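Local coordinates for 4-hydroxy-tetrahydrodipicolinate synthase (Aquifex aeolicus, PDB 2EHH), which probably catalyses the condensation of pyruvate with aspartate-beta-semialdehyde to 4-hydroxy-tetrahydrodipicolinate, a step of lysine biosynthesis, at residues 120-125 against 152-157; 109-114 against 141-146; 97-102 against 125-130; 37-42 against 71-76; 57-62 against 89-94. One frame throughout, in Å; residues are numbered along the deposited sequence.

Interaction 1 of 5, residues 120-125 against 152-157; sequences TVAQEV and SECENI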
# COMPACT_ATOMS: atom_id res chain seq x y z
N THR A 120 1.12 -31.08 2.21
CA THR A 120 0.08 -32.08 2.42
C THR A 120 -0.56 -32.52 1.11
O THR A 120 -0.69 -33.72 0.84
CB THR A 120 -1.01 -31.53 3.38
OG1 THR A 120 -0.41 -31.28 4.66
CG2 THR A 120 -2.15 -32.55 3.55
N VAL A 121 -0.95 -31.55 0.29
CA VAL A 121 -1.56 -31.86 -1.00
C VAL A 121 -0.59 -32.61 -1.92
O VAL A 121 -0.94 -33.64 -2.50
CB VAL A 121 -2.04 -30.58 -1.72
CG1 VAL A 121 -2.53 -30.91 -3.12
CG2 VAL A 121 -3.15 -29.91 -0.92
N ALA A 122 0.63 -32.10 -2.04
CA ALA A 122 1.64 -32.71 -2.91
C ALA A 122 2.01 -34.15 -2.52
O ALA A 122 2.15 -35.01 -3.39
CB ALA A 122 2.91 -31.84 -2.93
N GLN A 123 2.18 -34.40 -1.23
CA GLN A 123 2.54 -35.74 -0.77
C GLN A 123 1.37 -36.71 -0.86
O GLN A 123 1.56 -37.92 -0.91
CB GLN A 123 3.08 -35.70 0.66
CG GLN A 123 4.35 -34.87 0.82
CD GLN A 123 5.04 -35.11 2.15
OE1 GLN A 123 4.40 -35.10 3.20
NE2 GLN A 123 6.35 -35.32 2.10
N GLU A 124 0.15 -36.17 -0.87
CA GLU A 124 -1.04 -37.00 -0.95
C GLU A 124 -1.38 -37.42 -2.37
O GLU A 124 -1.79 -38.56 -2.61
CB GLU A 124 -2.24 -36.28 -0.35
CG GLU A 124 -2.44 -36.54 1.12
CD GLU A 124 -2.57 -38.03 1.41
OE1 GLU A 124 -3.51 -38.65 0.86
OE2 GLU A 124 -1.75 -38.56 2.18
N VAL A 125 -1.20 -36.51 -3.32
CA VAL A 125 -1.53 -36.77 -4.71
C VAL A 125 -0.33 -36.69 -5.65
O VAL A 125 0.31 -35.64 -5.77
CB VAL A 125 -2.60 -35.79 -5.21
CG1 VAL A 125 -3.18 -36.27 -6.53
CG2 VAL A 125 -3.69 -35.65 -4.15
N SER A 152 11.90 -28.10 -3.05
CA SER A 152 13.02 -28.96 -2.69
C SER A 152 12.56 -30.27 -2.06
O SER A 152 13.15 -31.32 -2.31
CB SER A 152 13.96 -28.22 -1.72
OG SER A 152 14.56 -27.10 -2.34
N GLU A 153 11.52 -30.21 -1.24
CA GLU A 153 11.00 -31.39 -0.56
C GLU A 153 10.04 -32.22 -1.41
O GLU A 153 9.99 -33.45 -1.27
CB GLU A 153 10.33 -30.99 0.74
N CYS A 154 9.29 -31.57 -2.29
CA CYS A 154 8.34 -32.27 -3.15
C CYS A 154 8.70 -32.17 -4.63
O CYS A 154 8.54 -31.12 -5.24
CB CYS A 154 6.93 -31.69 -2.94
SG CYS A 154 6.37 -31.64 -1.22
N GLU A 155 9.19 -33.27 -5.21
CA GLU A 155 9.55 -33.27 -6.62
C GLU A 155 8.29 -32.97 -7.40
O GLU A 155 8.31 -32.58 -8.56
CB GLU A 155 10.10 -34.64 -7.04
CG GLU A 155 11.17 -35.20 -6.11
CD GLU A 155 11.98 -36.31 -6.76
OE1 GLU A 155 11.39 -37.15 -7.47
OE2 GLU A 155 13.21 -36.35 -6.54
N ASN A 156 7.18 -33.18 -6.70
CA ASN A 156 5.82 -33.00 -7.19
C ASN A 156 5.42 -31.53 -7.49
O ASN A 156 4.57 -31.26 -8.35
CB ASN A 156 4.89 -33.59 -6.13
CG ASN A 156 3.53 -33.89 -6.66
OD1 ASN A 156 3.25 -33.63 -7.82
ND2 ASN A 156 2.67 -34.44 -5.81
N ILE A 157 6.03 -30.59 -6.78
CA ILE A 157 5.75 -29.17 -6.96
C ILE A 157 6.75 -28.64 -7.99
O ILE A 157 7.93 -28.43 -7.68
CB ILE A 157 5.86 -28.44 -5.61
CG1 ILE A 157 4.77 -29.00 -4.67
CG2 ILE A 157 5.70 -26.94 -5.79
CD1 ILE A 157 4.82 -28.47 -3.26

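Interaction 2 of 5, residues 109-114 against 141-146; sequences PTQRGL and EISVDT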
# COMPACT_ATOMS: atom_id res chain seq x y z
N PRO A 109 -2.96 -17.84 6.24
CA PRO A 109 -2.10 -18.68 7.06
C PRO A 109 -0.68 -18.16 7.15
O PRO A 109 -0.25 -17.33 6.33
CB PRO A 109 -2.19 -20.05 6.37
CG PRO A 109 -2.46 -19.70 4.95
CD PRO A 109 -3.44 -18.56 5.04
N THR A 110 0.05 -18.63 8.15
CA THR A 110 1.44 -18.25 8.33
C THR A 110 2.22 -18.98 7.24
O THR A 110 1.65 -19.83 6.54
CB THR A 110 1.97 -18.71 9.69
OG1 THR A 110 1.93 -20.14 9.75
CG2 THR A 110 1.12 -18.14 10.82
N GLN A 111 3.50 -18.67 7.09
CA GLN A 111 4.31 -19.35 6.08
C GLN A 111 4.39 -20.84 6.39
O GLN A 111 4.43 -21.67 5.48
CB GLN A 111 5.71 -18.74 6.01
CG GLN A 111 5.75 -17.33 5.44
CD GLN A 111 5.15 -17.24 4.04
OE1 GLN A 111 5.49 -18.03 3.15
NE2 GLN A 111 4.27 -16.26 3.84
N ARG A 112 4.41 -21.18 7.68
CA ARG A 112 4.46 -22.59 8.07
C ARG A 112 3.15 -23.23 7.59
O ARG A 112 3.15 -24.35 7.08
CB ARG A 112 4.60 -22.71 9.59
CG ARG A 112 4.61 -24.14 10.14
CD ARG A 112 5.48 -25.08 9.32
NE ARG A 112 5.97 -26.21 10.11
CZ ARG A 112 6.05 -27.46 9.68
NH1 ARG A 112 5.68 -27.77 8.45
NH2 ARG A 112 6.52 -28.41 10.48
N GLY A 113 2.06 -22.49 7.75
CA GLY A 113 0.76 -22.97 7.32
C GLY A 113 0.73 -23.18 5.82
O GLY A 113 0.17 -24.16 5.34
N LEU A 114 1.33 -22.26 5.07
CA LEU A 114 1.36 -22.39 3.62
C LEU A 114 2.20 -23.60 3.22
O LEU A 114 1.87 -24.32 2.28
CB LEU A 114 1.94 -21.12 2.98
CG LEU A 114 1.08 -19.86 3.12
CD1 LEU A 114 1.75 -18.68 2.44
CD2 LEU A 114 -0.30 -20.12 2.50
N GLU A 141 0.88 -13.69 0.73
CA GLU A 141 1.83 -14.12 -0.29
C GLU A 141 2.75 -15.22 0.22
O GLU A 141 3.23 -15.17 1.36
CB GLU A 141 2.67 -12.95 -0.79
CG GLU A 141 3.82 -13.34 -1.72
CD GLU A 141 4.37 -12.17 -2.52
OE1 GLU A 141 4.09 -12.08 -3.73
OE2 GLU A 141 5.06 -11.32 -1.92
N ILE A 142 2.97 -16.23 -0.62
CA ILE A 142 3.86 -17.32 -0.24
C ILE A 142 5.28 -16.82 -0.53
O ILE A 142 5.59 -16.42 -1.66
CB ILE A 142 3.53 -18.59 -1.06
CG1 ILE A 142 4.38 -19.76 -0.56
CG2 ILE A 142 3.72 -18.33 -2.54
CD1 ILE A 142 3.92 -21.12 -1.10
N SER A 143 6.12 -16.80 0.49
CA SER A 143 7.49 -16.31 0.34
C SER A 143 8.33 -17.22 -0.54
O SER A 143 8.02 -18.40 -0.72
CB SER A 143 8.17 -16.18 1.70
OG SER A 143 8.54 -17.46 2.18
N VAL A 144 9.41 -16.68 -1.08
CA VAL A 144 10.29 -17.49 -1.92
C VAL A 144 10.94 -18.55 -1.03
O VAL A 144 11.19 -19.67 -1.48
CB VAL A 144 11.35 -16.61 -2.61
CG1 VAL A 144 12.26 -17.47 -3.48
CG2 VAL A 144 10.65 -15.56 -3.49
N ASP A 145 11.21 -18.21 0.22
CA ASP A 145 11.79 -19.17 1.16
C ASP A 145 10.88 -20.40 1.23
O ASP A 145 11.33 -21.53 1.13
CB ASP A 145 11.91 -18.58 2.57
CG ASP A 145 13.14 -17.70 2.75
OD1 ASP A 145 14.00 -17.68 1.85
OD2 ASP A 145 13.25 -17.05 3.81
N THR A 146 9.58 -20.16 1.40
CA THR A 146 8.61 -21.24 1.49
C THR A 146 8.55 -22.03 0.19
O THR A 146 8.54 -23.26 0.20
CB THR A 146 7.21 -20.71 1.85
OG1 THR A 146 7.26 -20.06 3.12
CG2 THR A 146 6.19 -21.84 1.91

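Interaction 3 of 5, residues 97-102 against 125-130; sequences DGALVV and VDIPII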
# COMPACT_ATOMS: atom_id res chain seq x y z
N ASP A 97 -3.62 -33.39 -16.41
CA ASP A 97 -2.17 -33.34 -16.54
C ASP A 97 -1.48 -32.61 -15.40
O ASP A 97 -0.31 -32.83 -15.11
CB ASP A 97 -1.77 -32.69 -17.87
CG ASP A 97 -2.36 -33.41 -19.05
OD1 ASP A 97 -3.35 -32.91 -19.63
OD2 ASP A 97 -1.84 -34.49 -19.40
N GLY A 98 -2.22 -31.72 -14.74
CA GLY A 98 -1.66 -30.98 -13.63
C GLY A 98 -2.74 -30.35 -12.79
O GLY A 98 -3.90 -30.28 -13.20
N ALA A 99 -2.37 -29.89 -11.60
CA ALA A 99 -3.31 -29.25 -10.69
C ALA A 99 -2.79 -27.87 -10.29
O ALA A 99 -1.64 -27.73 -9.88
CB ALA A 99 -3.50 -30.10 -9.44
N LEU A 100 -3.63 -26.85 -10.45
CA LEU A 100 -3.28 -25.48 -10.08
C LEU A 100 -3.85 -25.28 -8.68
O LEU A 100 -5.06 -25.35 -8.48
CB LEU A 100 -3.92 -24.48 -11.04
CG LEU A 100 -3.60 -23.00 -10.77
CD1 LEU A 100 -2.39 -22.59 -11.60
CD2 LEU A 100 -4.79 -22.15 -11.15
N VAL A 101 -2.97 -25.05 -7.71
CA VAL A 101 -3.39 -24.89 -6.33
C VAL A 101 -3.10 -23.48 -5.85
O VAL A 101 -1.95 -23.10 -5.66
CB VAL A 101 -2.65 -25.90 -5.43
CG1 VAL A 101 -3.13 -25.77 -4.00
CG2 VAL A 101 -2.88 -27.31 -5.97
N VAL A 102 -4.15 -22.70 -5.66
CA VAL A 102 -3.99 -21.32 -5.23
C VAL A 102 -3.53 -21.22 -3.78
O VAL A 102 -3.81 -22.09 -2.95
CB VAL A 102 -5.32 -20.53 -5.40
CG1 VAL A 102 -6.36 -21.01 -4.38
CG2 VAL A 102 -5.08 -19.03 -5.25
N VAL A 125 -1.20 -36.51 -3.32
CA VAL A 125 -1.53 -36.77 -4.71
C VAL A 125 -0.33 -36.69 -5.65
O VAL A 125 0.31 -35.64 -5.77
CB VAL A 125 -2.60 -35.79 -5.21
CG1 VAL A 125 -3.18 -36.27 -6.53
CG2 VAL A 125 -3.69 -35.65 -4.15
N ASP A 126 -0.05 -37.79 -6.33
CA ASP A 126 1.07 -37.87 -7.26
C ASP A 126 0.72 -37.24 -8.61
O ASP A 126 0.60 -37.94 -9.63
CB ASP A 126 1.49 -39.33 -7.44
CG ASP A 126 2.63 -39.49 -8.43
OD1 ASP A 126 3.52 -38.62 -8.46
OD2 ASP A 126 2.63 -40.51 -9.16
N ILE A 127 0.54 -35.92 -8.62
CA ILE A 127 0.22 -35.20 -9.85
C ILE A 127 1.02 -33.90 -9.87
O ILE A 127 1.25 -33.30 -8.82
CB ILE A 127 -1.29 -34.86 -9.92
CG1 ILE A 127 -1.63 -34.24 -11.28
CG2 ILE A 127 -1.67 -33.88 -8.81
CD1 ILE A 127 -3.09 -33.86 -11.44
N PRO A 128 1.47 -33.46 -11.05
CA PRO A 128 2.24 -32.21 -11.09
C PRO A 128 1.40 -31.06 -10.53
O PRO A 128 0.24 -30.89 -10.90
CB PRO A 128 2.54 -32.04 -12.58
CG PRO A 128 2.65 -33.47 -13.06
CD PRO A 128 1.47 -34.12 -12.37
N ILE A 129 1.99 -30.28 -9.64
CA ILE A 129 1.29 -29.17 -9.02
C ILE A 129 1.91 -27.81 -9.33
O ILE A 129 3.13 -27.65 -9.27
CB ILE A 129 1.25 -29.35 -7.49
CG1 ILE A 129 0.41 -30.58 -7.15
CG2 ILE A 129 0.68 -28.09 -6.82
CD1 ILE A 129 0.55 -31.03 -5.71
N ILE A 130 1.05 -26.85 -9.65
CA ILE A 130 1.48 -25.49 -9.94
C ILE A 130 0.94 -24.58 -8.84
O ILE A 130 -0.27 -24.51 -8.63
CB ILE A 130 0.91 -24.97 -11.28
CG1 ILE A 130 1.24 -25.94 -12.41
CG2 ILE A 130 1.48 -23.58 -11.59
CD1 ILE A 130 0.65 -25.55 -13.76

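Interaction 4 of 5, residues 37-42 against 71-76; sequences AILVCG and KVIAGT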
# COMPACT_ATOMS: atom_id res chain seq x y z
N ALA A 37 -2.13 -25.44 -23.41
CA ALA A 37 -2.87 -26.08 -22.34
C ALA A 37 -4.06 -25.25 -21.90
O ALA A 37 -4.10 -24.04 -22.09
CB ALA A 37 -1.95 -26.33 -21.16
N ILE A 38 -5.03 -25.92 -21.29
CA ILE A 38 -6.21 -25.25 -20.80
C ILE A 38 -6.31 -25.45 -19.30
O ILE A 38 -6.14 -26.56 -18.79
CB ILE A 38 -7.50 -25.80 -21.45
CG1 ILE A 38 -7.46 -25.57 -22.96
CG2 ILE A 38 -8.72 -25.12 -20.86
CD1 ILE A 38 -8.67 -26.10 -23.69
N LEU A 39 -6.56 -24.36 -18.59
CA LEU A 39 -6.73 -24.39 -17.15
C LEU A 39 -8.23 -24.24 -16.93
O LEU A 39 -8.81 -23.22 -17.30
CB LEU A 39 -6.01 -23.22 -16.48
CG LEU A 39 -6.50 -22.86 -15.07
CD1 LEU A 39 -6.19 -24.00 -14.11
CD2 LEU A 39 -5.83 -21.57 -14.61
N VAL A 40 -8.85 -25.26 -16.35
CA VAL A 40 -10.28 -25.19 -16.08
C VAL A 40 -10.54 -25.04 -14.59
O VAL A 40 -9.77 -25.52 -13.76
CB VAL A 40 -11.01 -26.45 -16.60
CG1 VAL A 40 -10.92 -26.51 -18.11
CG2 VAL A 40 -10.41 -27.70 -15.98
N CYS A 41 -11.62 -24.34 -14.25
CA CYS A 41 -11.99 -24.12 -12.86
C CYS A 41 -11.02 -23.23 -12.10
O CYS A 41 -10.79 -23.44 -10.91
CB CYS A 41 -12.14 -25.45 -12.13
SG CYS A 41 -13.43 -26.45 -12.86
N GLY A 42 -10.46 -22.25 -12.79
CA GLY A 42 -9.56 -21.32 -12.14
C GLY A 42 -10.38 -20.09 -11.78
O GLY A 42 -11.61 -20.10 -11.89
N LYS A 71 -2.87 -30.09 -23.16
CA LYS A 71 -2.81 -30.37 -21.74
C LYS A 71 -4.02 -29.77 -21.01
O LYS A 71 -4.58 -28.76 -21.43
CB LYS A 71 -1.53 -29.80 -21.13
CG LYS A 71 -0.24 -30.40 -21.69
CD LYS A 71 -0.11 -31.87 -21.35
CE LYS A 71 1.30 -32.38 -21.66
NZ LYS A 71 2.35 -31.66 -20.87
N VAL A 72 -4.41 -30.43 -19.93
CA VAL A 72 -5.53 -29.97 -19.13
C VAL A 72 -5.04 -29.82 -17.70
O VAL A 72 -4.58 -30.79 -17.09
CB VAL A 72 -6.72 -30.96 -19.15
CG1 VAL A 72 -7.82 -30.47 -18.21
CG2 VAL A 72 -7.26 -31.10 -20.57
N ILE A 73 -5.12 -28.60 -17.19
CA ILE A 73 -4.72 -28.29 -15.82
C ILE A 73 -6.00 -27.97 -15.06
O ILE A 73 -6.84 -27.21 -15.52
CB ILE A 73 -3.78 -27.06 -15.78
CG1 ILE A 73 -2.55 -27.30 -16.67
CG2 ILE A 73 -3.34 -26.79 -14.35
CD1 ILE A 73 -1.65 -26.08 -16.82
N ALA A 74 -6.14 -28.56 -13.88
CA ALA A 74 -7.34 -28.33 -13.09
C ALA A 74 -7.11 -27.46 -11.86
O ALA A 74 -6.14 -27.65 -11.12
CB ALA A 74 -7.93 -29.67 -12.66
N GLY A 75 -8.00 -26.49 -11.67
CA GLY A 75 -7.91 -25.63 -10.50
C GLY A 75 -8.52 -26.48 -9.40
O GLY A 75 -9.70 -26.80 -9.45
N THR A 76 -7.71 -26.85 -8.41
CA THR A 76 -8.20 -27.71 -7.34
C THR A 76 -8.01 -27.18 -5.92
O THR A 76 -8.30 -27.89 -4.96
CB THR A 76 -7.49 -29.08 -7.41
OG1 THR A 76 -6.09 -28.90 -7.18
CG2 THR A 76 -7.69 -29.71 -8.77

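Interaction 5 of 5, residues 57-62 against 89-94; sequences KVIEFA and AHAKEV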
# COMPACT_ATOMS: atom_id res chain seq x y z
N LYS A 57 -17.00 -32.31 -12.25
CA LYS A 57 -17.64 -32.63 -13.52
C LYS A 57 -16.95 -31.89 -14.68
O LYS A 57 -16.74 -32.45 -15.76
CB LYS A 57 -19.12 -32.25 -13.48
CG LYS A 57 -19.94 -32.70 -14.68
CD LYS A 57 -20.03 -34.22 -14.77
CE LYS A 57 -21.03 -34.66 -15.84
NZ LYS A 57 -20.77 -34.05 -17.17
N VAL A 58 -16.61 -30.63 -14.46
CA VAL A 58 -15.94 -29.84 -15.49
C VAL A 58 -14.55 -30.38 -15.78
O VAL A 58 -14.14 -30.47 -16.94
CB VAL A 58 -15.84 -28.35 -15.08
CG1 VAL A 58 -14.84 -27.62 -15.97
CG2 VAL A 58 -17.21 -27.70 -15.20
N ILE A 59 -13.82 -30.74 -14.73
CA ILE A 59 -12.48 -31.28 -14.90
C ILE A 59 -12.56 -32.60 -15.67
O ILE A 59 -11.86 -32.80 -16.67
CB ILE A 59 -11.80 -31.52 -13.53
CG1 ILE A 59 -11.60 -30.18 -12.81
CG2 ILE A 59 -10.46 -32.22 -13.72
CD1 ILE A 59 -11.17 -30.32 -11.35
N GLU A 60 -13.42 -33.49 -15.21
CA GLU A 60 -13.59 -34.79 -15.86
C GLU A 60 -14.00 -34.60 -17.32
O GLU A 60 -13.49 -35.29 -18.21
CB GLU A 60 -14.64 -35.59 -15.09
CG GLU A 60 -14.94 -36.96 -15.66
CD GLU A 60 -15.82 -37.77 -14.73
OE1 GLU A 60 -16.87 -37.25 -14.29
OE2 GLU A 60 -15.45 -38.93 -14.43
N PHE A 61 -14.90 -33.66 -17.57
CA PHE A 61 -15.37 -33.36 -18.92
C PHE A 61 -14.26 -32.82 -19.82
O PHE A 61 -14.12 -33.24 -20.97
CB PHE A 61 -16.51 -32.33 -18.86
CG PHE A 61 -17.00 -31.89 -20.21
CD1 PHE A 61 -17.87 -32.68 -20.94
CD2 PHE A 61 -16.57 -30.68 -20.76
CE1 PHE A 61 -18.32 -32.27 -22.20
CE2 PHE A 61 -17.00 -30.27 -22.01
CZ PHE A 61 -17.88 -31.07 -22.73
N ALA A 62 -13.48 -31.88 -19.30
CA ALA A 62 -12.39 -31.28 -20.07
C ALA A 62 -11.36 -32.32 -20.47
O ALA A 62 -10.87 -32.32 -21.59
CB ALA A 62 -11.73 -30.16 -19.27
N ALA A 89 -7.02 -34.94 -5.63
CA ALA A 89 -7.03 -36.39 -5.81
C ALA A 89 -7.93 -36.72 -6.99
O ALA A 89 -7.60 -37.56 -7.83
CB ALA A 89 -7.54 -37.07 -4.54
N HIS A 90 -9.08 -36.06 -7.05
CA HIS A 90 -10.04 -36.26 -8.13
C HIS A 90 -9.41 -35.95 -9.49
O HIS A 90 -9.53 -36.74 -10.43
CB HIS A 90 -11.27 -35.37 -7.93
CG HIS A 90 -12.21 -35.37 -9.10
ND1 HIS A 90 -13.05 -36.43 -9.37
CD2 HIS A 90 -12.42 -34.46 -10.07
CE1 HIS A 90 -13.73 -36.18 -10.48
NE2 HIS A 90 -13.37 -34.98 -10.92
N ALA A 91 -8.75 -34.80 -9.58
CA ALA A 91 -8.10 -34.39 -10.82
C ALA A 91 -7.13 -35.47 -11.29
O ALA A 91 -7.05 -35.79 -12.47
CB ALA A 91 -7.37 -33.07 -10.61
N LYS A 92 -6.39 -36.02 -10.34
CA LYS A 92 -5.43 -37.08 -10.60
C LYS A 92 -6.20 -38.27 -11.16
O LYS A 92 -5.87 -38.82 -12.22
CB LYS A 92 -4.74 -37.46 -9.29
CG LYS A 92 -4.05 -38.81 -9.24
CD LYS A 92 -2.76 -38.83 -10.02
CE LYS A 92 -1.99 -40.11 -9.75
NZ LYS A 92 -0.75 -40.18 -10.58
N GLU A 93 -7.26 -38.64 -10.44
CA GLU A 93 -8.12 -39.76 -10.81
C GLU A 93 -8.69 -39.71 -12.22
O GLU A 93 -8.70 -40.73 -12.92
CB GLU A 93 -9.27 -39.87 -9.82
CG GLU A 93 -8.89 -40.46 -8.48
CD GLU A 93 -8.53 -41.92 -8.59
OE1 GLU A 93 -9.36 -42.69 -9.12
OE2 GLU A 93 -7.43 -42.31 -8.15
N VAL A 94 -9.18 -38.55 -12.64
CA VAL A 94 -9.79 -38.44 -13.96
C VAL A 94 -8.84 -38.11 -15.12
O VAL A 94 -9.30 -37.87 -16.23
CB VAL A 94 -10.95 -37.41 -13.96
CG1 VAL A 94 -12.00 -37.83 -12.94
CG2 VAL A 94 -10.44 -36.02 -13.65

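Interaction 1 of 5, residues 120-125 against 152-157
Asn156 and Ala122 carry this contact between the C-terminal end of helix 111-124 and the turn after helix 144-153, two neighbouring outer helices of the barrel. The polar part is one amide nitrogen with two acceptors. Asn156 ND2 donates to Ala122 O at 2.5 Å and to Val125 O at 2.6 Å. Both lengths are short for such bonds, so their exact values are doubtful. The two oxygens lie close to the plane of the Asn156 amide, and both bonds are bent at the hydrogen. Asn156 CG stands anti to the backbone N (chi1 -161°), which turns it toward the helix end. An alanine at Asn156 would probably leave the Ala122 and Val125 carbonyls without this donor and the helix end less firmly tied.

The apolar part centres on Ala122 CB. It packs 3.9 Å from Cys154 SG and 3.8 Å from Ile157 CG1, with Ile129 of strand 129-133 also touching it. A type I turn from Cys154 to Ile157 presents these partners, and Ile157 N bonds to Cys154 O within it. If the amide is placed correctly, one side-chain nitrogen probably serves two carbonyls at the end of helix 111-124.

Interaction 2 of 5, residues 109-114 against 141-146
Gln111, in the first turn of helix 111-124, reaches across to Ser143 and Thr146 at the start of helix 144-153. The carbonyl oxygen of its amide accepts two hydrogen bonds there. Thr146 OG1 donates to Gln111 OE1 at 2.7 Å, in the carbonyl plane and on a lone pair. Ser143 N donates to the same Gln111 OE1 at 3.0 Å, nearly straight at 169°, but from above that plane. The other end of the amide is used too. Gln111 NE2 donates to Glu141 O at 2.9 Å, in the plane of both groups. With both ends bonded, the flat amide has little freedom to turn over. The chain is bent at chi2 (-57°), which folds CD back from an extended course.

This is a meeting of helix starts in the (beta/alpha)8 barrel, where successive outer helices begin near the C-terminal ends of the strands. Each helix has its own N-cap. Thr146 N donates to Ser143 OG at 3.0 Å, and Gly113 N to Thr110 OG1 at 3.1 Å. The N-terminal end of helix 144-153, with its partial positive charge, would probably stabilise the negative end of the Gln111 carbonyl.

Beside the polar cluster Leu114 and Ile142 cross obliquely. Leu114 CD1 lies 3.7 Å from Ile142 CA and 3.9 Å from Ile142 CB. Val103 touches both side chains. The Ile142 side chain is about 8 Å from that of Tyr132, the predicted proton donor/acceptor. Pro109 packs on Pro269 of a second subunit.

Interaction 3 of 5, residues 97-102 against 125-130
Ala99 O is approached by two groups of the neighbouring strand. Ile130 N donates to it at 2.8 Å, and Ile129 CA makes a CA-H...O contact with Ala99 O at 3.4 Å. The contact closes a beta-alpha-beta unit of the (beta/alpha)8 barrel: strand 98-102, helix 111-124 and strand 129-133. The two strands are parallel neighbours. Ala99 pairs with Ile129 and Leu100 with Ile130.

Two more backbone bonds join the strands. Ala99 N donates to Pro128 O, and Val101 N donates to Ile130 O, each at 2.9 Å. Pro128 O also receives a CA-H...O contact from Gly98, so the pairing continues a little before the regular strand.

The side chains fall on the two faces of the sheet. On the face of Leu100 and Ile130, Leu100 CD1 packs against Ile130 CG2 at 4.0 Å. The Leu100 side chain comes within about 4 Å of that of Ile203, a predicted pyruvate-binding residue, and of that of Tyr132. This face therefore lines the inside of the barrel near the probable active site.

On the face of Ala99 and Ile129, helix 111-124 covers the sheet through Val121 and Ala122, which touch Ile129. Val101 joins this layer against Phe118. Nearer the start of the strands, Ile127 CD1 lies over the backbone of Gly98, 3.8 Å from Gly98 C. Farther on, Val101 CG2 and Ile129 CG2 meet methyl to methyl at 3.7 Å.

Interaction 4 of 5, residues 37-42 against 71-76
Lys71 meets Ala37 at the start of two parallel strands. Lys71 CB and Ala37 CB are 3.5 Å apart, tighter than usual van der Waals contact. The rest of the lysine leads away. Lys71 O accepts from Ile38 N at 2.9 Å. Val72 lies on the other face, with Val72 CG1 4.4 Å from Val40 CG2.

Ile73 uses both its N-H and its carbonyl oxygen toward strand 37-40. Ile73 N donates to Ile38 O at 2.8 Å. Ile73 O accepts from Val40 N at 2.9 Å and also a CA-H...O contact from Leu39. Ile73 CG2 packs on Leu39 CD1 at 4.0 Å. Ala74 pairs with Val40 on the face of Val72.

Gly75 ends the pairing. Gly75 N donates to Val40 O at 2.9 Å. The backbone bends at Cys41, where phi is 67°, and Cys41 O comes close to Gly75 CA. A CB on Gly75 would clash with this oxygen.

The contact closes the beta-alpha-beta unit of strand 37-40, helix 52-66 and strand 71-75 in the barrel. Leu39 and Ile73 look inward, where both touch Leu100 of strand 98-102. On the outer face helix 52-66 covers the strands, with Ile59 on Ala74 and Ala66 on Val72, while strand 4-8 lies beyond strand 37-40.

Interaction 5 of 5, residues 57-62 against 89-94
The His90 imidazole meets Glu60 CB obliquely, with His90 NE2 4.4 Å from that carbon. Its NE2 is hydrogen-bonded to Glu56 O, one turn earlier on the same helix as Glu60. The other flat group is the Glu60 carboxylate, whose OE2 lies 3.9 Å from Val94 CG1. This is packing of two neighbouring outer helices of the (beta/alpha)8 barrel, 52-66 and 81-93, with no hydrogen bond between the two segments.

Val94 wedges between Ile59 and Glu60 and crosses both side chains at about a right angle. With CG2 set between the backbone N and the carbonyl carbon, Val94 turns that methyl to Ile59 CG2, 3.8 Å away. Val94 CG1 lies 4.1 Å from Glu60 CB. CG1 thus packs on the aliphatic part of the glutamate. An alanine at Val94 would probably open a gap beside Ile59 CG2 and let the Glu60 chain move more freely.

Farther in, Ile59 and Ala91 both touch Ala74 of strand 71-75, so the helices also meet over a common strand. The methyl Ile59 CG2 faces the Ala91 backbone as well, 4.3 Å from Ala91 CA.

From the N terminus, interaction 4 opens at strand 37-40 and interaction 5 at helix 52-66. Interaction 4 closes at strand 71-75 before interaction 5 closes at the end of helix 81-93, so the two cross. Interactions 3, 2 and 1 then open in that order and close in the same order. Each crosses the other two, and none nests. Interactions 3 and 4 pair strands, whereas 1, 2 and 5 join outer helices or their ends. Interactions 1 and 2 tie opposite ends of helices 111-124 and 144-153. Interactions 1 and 3 share Val125. Asp97 OD1 to Val72 N links interactions 3 and 4, and Lys92 NZ to Asp126 O links interactions 5 and 3.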